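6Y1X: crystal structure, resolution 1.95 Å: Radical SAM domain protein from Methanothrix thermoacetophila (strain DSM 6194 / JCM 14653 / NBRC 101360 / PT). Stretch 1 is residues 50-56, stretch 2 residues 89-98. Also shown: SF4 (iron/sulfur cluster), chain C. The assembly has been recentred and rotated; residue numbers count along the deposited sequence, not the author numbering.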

# COMPACT_ATOMS: atom_id res chain seq x y z
N ARG A 50 2.01 -14.84 3.68
CA ARG A 50 0.98 -14.10 2.98
C ARG A 50 1.05 -14.45 1.50
O ARG A 50 2.08 -14.91 0.99
CB ARG A 50 1.16 -12.58 3.14
CG ARG A 50 2.58 -12.17 3.47
CD ARG A 50 3.03 -10.96 2.66
NE ARG A 50 3.07 -11.24 1.23
CZ ARG A 50 3.83 -10.57 0.36
NH1 ARG A 50 4.63 -9.59 0.78
NH2 ARG A 50 3.80 -10.88 -0.93
N MET A 51 -0.06 -14.23 0.80
CA MET A 51 -0.09 -14.40 -0.65
C MET A 51 -0.80 -13.21 -1.28
O MET A 51 -1.75 -12.67 -0.71
CB MET A 51 -0.77 -15.72 -1.05
CG MET A 51 -2.17 -15.93 -0.50
SD MET A 51 -2.85 -17.52 -1.03
CE MET A 51 -2.86 -17.33 -2.81
N HIS A 52 -0.32 -12.81 -2.45
CA HIS A 52 -0.91 -11.73 -3.23
C HIS A 52 -1.69 -12.31 -4.39
O HIS A 52 -1.25 -13.26 -5.04
CB HIS A 52 0.17 -10.78 -3.76
CG HIS A 52 0.72 -9.86 -2.72
ND1 HIS A 52 1.67 -8.90 -3.01
CD2 HIS A 52 0.47 -9.74 -1.40
CE1 HIS A 52 1.98 -8.24 -1.91
NE2 HIS A 52 1.26 -8.73 -0.92
N LEU A 53 -2.86 -11.73 -4.66
CA LEU A 53 -3.64 -12.14 -5.81
C LEU A 53 -3.59 -11.03 -6.85
O LEU A 53 -4.19 -9.97 -6.63
CB LEU A 53 -5.09 -12.44 -5.41
CG LEU A 53 -5.22 -13.59 -4.41
CD1 LEU A 53 -6.66 -13.74 -3.96
CD2 LEU A 53 -4.69 -14.89 -4.99
N PRO A 54 -2.90 -11.23 -7.96
CA PRO A 54 -2.75 -10.14 -8.95
C PRO A 54 -3.98 -10.00 -9.84
O PRO A 54 -4.03 -10.44 -10.99
CB PRO A 54 -1.50 -10.57 -9.73
CG PRO A 54 -1.56 -12.08 -9.68
CD PRO A 54 -2.11 -12.42 -8.32
N VAL A 55 -5.01 -9.36 -9.29
CA VAL A 55 -6.30 -9.22 -9.95
C VAL A 55 -6.59 -7.79 -10.38
O VAL A 55 -7.68 -7.52 -10.91
CB VAL A 55 -7.45 -9.74 -9.05
CG1 VAL A 55 -7.26 -11.21 -8.74
CG2 VAL A 55 -7.52 -8.94 -7.76
N ALA A 56 -5.66 -6.86 -10.17
CA ALA A 56 -5.95 -5.43 -10.22
C ALA A 56 -4.96 -4.73 -11.15
O ALA A 56 -4.08 -4.00 -10.69
CB ALA A 56 -5.89 -4.81 -8.82
N GLU A 89 -10.10 -17.31 -11.11
CA GLU A 89 -8.78 -17.92 -11.10
C GLU A 89 -8.05 -17.64 -9.79
O GLU A 89 -7.37 -18.51 -9.25
CB GLU A 89 -7.96 -17.41 -12.29
CG GLU A 89 -8.48 -17.88 -13.63
CD GLU A 89 -7.93 -17.08 -14.79
OE1 GLU A 89 -7.23 -16.07 -14.55
OE2 GLU A 89 -8.19 -17.46 -15.95
N ALA A 90 -8.18 -16.42 -9.27
CA ALA A 90 -7.53 -16.07 -8.01
C ALA A 90 -8.04 -16.94 -6.87
O ALA A 90 -7.26 -17.40 -6.03
CB ALA A 90 -7.73 -14.59 -7.70
N LEU A 91 -9.36 -17.16 -6.81
CA LEU A 91 -9.91 -18.05 -5.80
C LEU A 91 -9.35 -19.46 -5.95
O LEU A 91 -9.07 -20.14 -4.96
CB LEU A 91 -11.44 -18.06 -5.88
CG LEU A 91 -12.14 -18.93 -4.84
CD1 LEU A 91 -11.84 -18.44 -3.44
CD2 LEU A 91 -13.64 -18.95 -5.09
N GLU A 92 -9.19 -19.92 -7.20
CA GLU A 92 -8.61 -21.24 -7.42
C GLU A 92 -7.17 -21.31 -6.95
O GLU A 92 -6.72 -22.35 -6.45
CB GLU A 92 -8.70 -21.59 -8.91
CG GLU A 92 -10.12 -21.80 -9.40
CD GLU A 92 -10.20 -21.92 -10.91
OE1 GLU A 92 -11.31 -22.16 -11.43
OE2 GLU A 92 -9.15 -21.76 -11.57
N ARG A 93 -6.40 -20.22 -7.11
CA ARG A 93 -5.04 -20.24 -6.59
C ARG A 93 -5.02 -20.30 -5.07
O ARG A 93 -4.17 -20.97 -4.47
CB ARG A 93 -4.24 -19.03 -7.09
CG ARG A 93 -2.78 -19.10 -6.63
CD ARG A 93 -1.95 -17.95 -7.16
NE ARG A 93 -1.66 -18.11 -8.58
N VAL A 94 -5.96 -19.59 -4.42
CA VAL A 94 -6.08 -19.69 -2.96
C VAL A 94 -6.35 -21.13 -2.55
O VAL A 94 -5.74 -21.64 -1.61
CB VAL A 94 -7.19 -18.74 -2.46
CG1 VAL A 94 -7.36 -18.89 -0.96
CG2 VAL A 94 -6.83 -17.31 -2.78
N ASP A 95 -7.30 -21.78 -3.22
CA ASP A 95 -7.60 -23.18 -2.94
C ASP A 95 -6.33 -24.02 -2.93
O ASP A 95 -6.07 -24.77 -1.98
CB ASP A 95 -8.59 -23.74 -3.96
CG ASP A 95 -9.97 -23.13 -3.83
OD1 ASP A 95 -10.35 -22.74 -2.70
OD2 ASP A 95 -10.70 -23.07 -4.84
N GLU A 96 -5.51 -23.90 -3.98
CA GLU A 96 -4.35 -24.77 -4.10
C GLU A 96 -3.26 -24.41 -3.10
O GLU A 96 -2.60 -25.30 -2.54
CB GLU A 96 -3.80 -24.71 -5.53
CG GLU A 96 -4.76 -25.22 -6.59
N VAL A 97 -3.04 -23.11 -2.86
CA VAL A 97 -2.03 -22.71 -1.88
C VAL A 97 -2.42 -23.19 -0.48
O VAL A 97 -1.61 -23.77 0.25
CB VAL A 97 -1.82 -21.19 -1.92
CG1 VAL A 97 -0.96 -20.74 -0.74
CG2 VAL A 97 -1.17 -20.78 -3.23
N LEU A 98 -3.69 -22.96 -0.10
CA LEU A 98 -4.16 -23.44 1.19
C LEU A 98 -4.13 -24.96 1.30
O LEU A 98 -4.28 -25.48 2.41
CB LEU A 98 -5.58 -22.93 1.46
CG LEU A 98 -5.71 -21.41 1.61
CD1 LEU A 98 -7.14 -21.03 1.95
CD2 LEU A 98 -4.74 -20.90 2.66
FE1 SF4 C . 1.12 -5.11 1.87
FE2 SF4 C . 1.64 -7.28 3.43
FE3 SF4 C . 0.64 -7.58 0.91
FE4 SF4 C . -0.95 -6.57 2.92
S1 SF4 C . -0.06 -8.69 2.80
S2 SF4 C . -0.79 -5.78 0.77
S3 SF4 C . 0.59 -5.34 4.10
S4 SF4 C . 2.71 -6.72 1.46

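How do the two backbones lie against each other? The strand at residues 50-52 runs nearly antiparallel to helix 89-98, with 156° between their N-to-C directions and a closest axis approach of 10.4 Å. Moving forward along stretch 1 therefore means moving back along the helix: Met-51 sits nearest Val-94, and Leu-53 nearest Ala-90. No hydrogen bond joins the stretches among the modelled atoms; the helix spends its backbone on its own i to i+4 bonds, such as Val-94 N to Ala-90 O at 3.0 Å.

What do Arg-50 and Met-51 contribute? Arg-50 is out of the helix's reach, and its NH1 lies 3.5 Å from S4 of the iron/sulfur cluster. Met-51 points toward the helix and has the largest covered area of any residue here. The flexible thioether of Met-51 spans a helical turn: Met-51 SD meets Val-97 CG1 at 3.7 Å, while Met-51 CE lies 4.0 Å from Val-94 CG2 and 4.2 Å from Arg-93 CG, part of that residue's aliphatic stem.

Why does His-52 leave the helix alone? Strand geometry alternates side chains, so its CA-to-CB bond points away. His-52 NE2 binds FE3 of the cluster at 2.2 Å, a coordination distance, with the imidazole nitrogen donating its lone pair to iron. This part of the strand thus serves metal and helix from different faces.

How is the contact completed beyond His-52? Leu-53 points back toward the helix, placing CD1 3.8 Å from Val-94 CG2 and 4.0 Å from Ala-90 CB. Pro-54 points sideways and makes no contact. Val-55 then turns toward the helix, its CG1 3.6 Å from Ala-90 CB. The small methyl of Ala-90 thus meets both Leu-53 and Val-55, in purely apolar van der Waals packing.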